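Long-range contact in RV0130 (Mycobacterium tuberculosis, PDB 2C2I), which probably hydrates trans-2-enoyl-CoA and dehydrates (3R)-3-hydroxyacyl-CoA in fatty acid metabolism, working as a homodimer of hotdog-fold subunits: residues 21-26 and 105-110. Sequence-based numbering, arbitrary orientation.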
ATOM      1  N   SER A  21     -17.897  -0.454  -6.208  1.00 16.92           N
ATOM      2  CA  SER A  21     -17.726   0.988  -6.225  1.00 17.71           C
ATOM      3  C   SER A  21     -18.194   1.568  -7.555  1.00 19.13           C
ATOM      4  O   SER A  21     -18.529   0.834  -8.498  1.00 18.35           O
ATOM      5  CB  SER A  21     -16.252   1.343  -6.023  1.00 16.98           C
ATOM      6  OG  SER A  21     -15.517   1.100  -7.219  1.00 17.19           O
ATOM      7  N   ASP A  22     -18.172   2.889  -7.634  1.00 20.64           N
ATOM      8  CA  ASP A  22     -18.286   3.588  -8.906  1.00 22.81           C
ATOM      9  C   ASP A  22     -16.947   3.473  -9.654  1.00 22.23           C
ATOM     10  O   ASP A  22     -15.935   3.038  -9.087  1.00 21.43           O
ATOM     11  CB  ASP A  22     -18.614   5.074  -8.676  1.00 24.54           C
ATOM     12  CG  ASP A  22     -19.758   5.295  -7.678  1.00 29.43           C
ATOM     13  OD1 ASP A  22     -20.662   4.433  -7.569  1.00 34.85           O
ATOM     14  OD2 ASP A  22     -19.757   6.352  -7.002  1.00 34.57           O
ATOM     15  N   TRP A  23     -16.951   3.834 -10.930  1.00 22.94           N
ATOM     16  CA  TRP A  23     -15.707   4.032 -11.664  1.00 22.94           C
ATOM     17  C   TRP A  23     -15.044   5.315 -11.141  1.00 22.71           C
ATOM     18  O   TRP A  23     -15.721   6.329 -10.897  1.00 23.67           O
ATOM     19  CB  TRP A  23     -15.977   4.154 -13.170  1.00 23.45           C
ATOM     20  CG  TRP A  23     -16.399   2.877 -13.836  1.00 24.16           C
ATOM     21  CD1 TRP A  23     -17.675   2.533 -14.259  1.00 24.20           C
ATOM     22  CD2 TRP A  23     -15.556   1.776 -14.187  1.00 23.75           C
ATOM     23  NE1 TRP A  23     -17.659   1.284 -14.833  1.00 24.90           N
ATOM     24  CE2 TRP A  23     -16.378   0.794 -14.810  1.00 23.73           C
ATOM     25  CE3 TRP A  23     -14.192   1.515 -14.032  1.00 22.26           C
ATOM     26  CZ2 TRP A  23     -15.868  -0.427 -15.274  1.00 24.31           C
ATOM     27  CZ3 TRP A  23     -13.689   0.303 -14.495  1.00 22.23           C
ATOM     28  CH2 TRP A  23     -14.528  -0.654 -15.109  1.00 23.57           C
ATOM     29  N   VAL A  24     -13.730   5.265 -10.951  1.00 22.13           N
ATOM     30  CA  VAL A  24     -12.952   6.451 -10.610  1.00 22.40           C
ATOM     31  C   VAL A  24     -11.814   6.570 -11.609  1.00 22.29           C
ATOM     32  O   VAL A  24     -11.219   5.562 -12.005  1.00 22.33           O
ATOM     33  CB  VAL A  24     -12.423   6.473  -9.125  1.00 22.30           C
ATOM     34  CG1 VAL A  24     -13.516   6.101  -8.121  1.00 22.33           C
ATOM     35  CG2 VAL A  24     -11.193   5.613  -8.941  1.00 22.05           C
ATOM     36  N   THR A  25     -11.534   7.796 -12.037  1.00 23.27           N
ATOM     37  CA  THR A  25     -10.474   8.040 -13.015  1.00 23.39           C
ATOM     38  C   THR A  25      -9.174   8.354 -12.280  1.00 22.93           C
ATOM     39  O   THR A  25      -9.146   9.226 -11.409  1.00 23.60           O
ATOM     40  CB  THR A  25     -10.853   9.186 -13.982  1.00 24.44           C
ATOM     41  OG1 THR A  25     -12.033   8.818 -14.704  1.00 25.52           O
ATOM     42  CG2 THR A  25      -9.705   9.485 -14.974  1.00 24.54           C
ATOM     43  N   ILE A  26      -8.116   7.622 -12.621  1.00 22.11           N
ATOM     44  CA  ILE A  26      -6.789   7.844 -12.017  1.00 22.01           C
ATOM     45  C   ILE A  26      -6.008   8.829 -12.885  1.00 21.85           C
ATOM     46  O   ILE A  26      -5.676   8.522 -14.031  1.00 21.94           O
ATOM     47  CB  ILE A  26      -6.022   6.505 -11.817  1.00 21.44           C
ATOM     48  CG1 ILE A  26      -6.795   5.551 -10.883  1.00 22.60           C
ATOM     49  CG2 ILE A  26      -4.603   6.730 -11.272  1.00 22.40           C
ATOM     50  CD1 ILE A  26      -7.458   6.225  -9.655  1.00 25.71           C
ATOM     51  N   ARG A 105      -9.879   4.286 -16.002  1.00 21.06           N
ATOM     52  CA  ARG A 105     -10.857   4.142 -14.927  1.00 19.87           C
ATOM     53  C   ARG A 105     -10.706   2.790 -14.233  1.00 18.84           C
ATOM     54  O   ARG A 105     -10.401   1.774 -14.867  1.00 18.43           O
ATOM     55  CB  ARG A 105     -12.286   4.316 -15.433  1.00 20.70           C
ATOM     56  CG  ARG A 105     -12.553   5.706 -15.982  1.00 21.47           C
ATOM     57  CD  ARG A 105     -14.036   6.035 -15.964  1.00 24.83           C
ATOM     58  NE  ARG A 105     -14.811   5.041 -16.698  1.00 25.81           N
ATOM     59  CZ  ARG A 105     -16.137   5.030 -16.732  1.00 28.42           C
ATOM     60  NH1 ARG A 105     -16.826   5.962 -16.074  1.00 29.14           N
ATOM     61  NH2 ARG A 105     -16.772   4.089 -17.419  1.00 28.02           N
ATOM     62  N   VAL A 106     -10.889   2.812 -12.921  1.00 17.86           N
ATOM     63  CA  VAL A 106     -10.846   1.611 -12.098  1.00 16.74           C
ATOM     64  C   VAL A 106     -12.137   1.488 -11.249  1.00 15.63           C
ATOM     65  O   VAL A 106     -12.783   2.475 -10.918  1.00 15.73           O
ATOM     66  CB  VAL A 106      -9.592   1.608 -11.166  1.00 16.19           C
ATOM     67  CG1 VAL A 106      -8.303   1.606 -11.995  1.00 16.73           C
ATOM     68  CG2 VAL A 106      -9.632   2.811 -10.218  1.00 18.14           C
ATOM     69  N   ARG A 107     -12.480   0.265 -10.881  1.00 15.55           N
ATOM     70  CA  ARG A 107     -13.667   0.012 -10.067  1.00 15.61           C
ATOM     71  C   ARG A 107     -13.408  -1.250  -9.248  1.00 14.27           C
ATOM     72  O   ARG A 107     -12.762  -2.190  -9.720  1.00 14.62           O
ATOM     73  CB  ARG A 107     -14.889  -0.177 -10.982  1.00 16.60           C
ATOM     74  CG  ARG A 107     -16.142  -0.617 -10.298  1.00 19.10           C
ATOM     75  CD  ARG A 107     -17.315  -0.505 -11.268  1.00 22.88           C
ATOM     76  NE  ARG A 107     -17.350  -1.609 -12.226  1.00 24.47           N
ATOM     77  CZ  ARG A 107     -18.384  -1.839 -13.035  1.00 26.16           C
ATOM     78  NH1 ARG A 107     -19.441  -1.034 -12.996  1.00 23.52           N
ATOM     79  NH2 ARG A 107     -18.365  -2.866 -13.871  1.00 27.69           N
ATOM     80  N   ALA A 108     -13.934  -1.282  -8.030  1.00 13.01           N
ATOM     81  CA  ALA A 108     -13.670  -2.396  -7.138  1.00 12.46           C
ATOM     82  C   ALA A 108     -14.956  -3.146  -6.769  1.00 12.49           C
ATOM     83  O   ALA A 108     -16.026  -2.529  -6.709  1.00 12.64           O
ATOM     84  CB  ALA A 108     -12.932  -1.900  -5.854  1.00 12.29           C
ATOM     85  N   THR A 109     -14.821  -4.454  -6.518  1.00 12.01           N
ATOM     86  CA  THR A 109     -15.863  -5.293  -5.921  1.00 12.24           C
ATOM     87  C   THR A 109     -15.262  -5.905  -4.664  1.00 10.67           C
ATOM     88  O   THR A 109     -14.158  -6.414  -4.725  1.00 10.22           O
ATOM     89  CB  THR A 109     -16.193  -6.456  -6.872  1.00 13.27           C
ATOM     90  OG1 THR A 109     -16.612  -5.898  -8.135  1.00 17.19           O
ATOM     91  CG2 THR A 109     -17.314  -7.312  -6.273  1.00 14.74           C
ATOM     92  N   SER A 110     -15.970  -5.856  -3.533  1.00 10.33           N
ATOM     93  CA  SER A 110     -15.452  -6.475  -2.299  1.00  9.80           C
ATOM     94  C   SER A 110     -16.442  -7.454  -1.655  1.00  9.72           C
ATOM     95  O   SER A 110     -17.668  -7.290  -1.778  1.00 10.23           O
ATOM     96  CB  SER A 110     -15.083  -5.394  -1.271  1.00  9.76           C
ATOM     97  OG  SER A 110     -14.031  -4.556  -1.740  1.00  8.86           O
TER
HETATM   98  O   HOH W   1     -15.917   7.731 -13.918  1.00 47.98           O
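Trp23 lies between two arginines of the neighbouring strand. The Arg105 guanidinium stacks flat on one indole face, planes 14° apart, with CZ 4.0 Å from the centroid of the Trp23 five-membered ring, a cation-pi geometry. Over the opposite face, Arg107 CB sits 3.7 Å from the centroid of the six-membered ring, a CH-pi contact; the bend at chi3 (78°) turns NE, and the guanidinium lies over Trp23 CZ2 and NE1 without a hydrogen bond, Trp23 NE1 and Arg107 NH1 both being donors. The other face of the sheet is also packed: Val24 CG2 and Val106 CG2 approach to 3.5 Å, tighter than usual. Their backbones form an antiparallel hydrogen-bonded pair, Val24 N to Val106 O and Val106 N to Val24 O, each 2.9 Å. At Ser21, N donates to Ala108 O (2.8 Å), while OG accepts from Ala108 N (3.0 Å, 173°) and donates to Asp22 O. The solvent side is at Thr25 and Asp22, both exposed; Asp22 CB points away from 105-110. The charges of Arg105 and Arg107, salt-bridged to Glu134 and Glu132, probably keep the guanidiniums against the indole, whereas the valine face of this hotdog sheet is covered by Leu73 of helix 70-75.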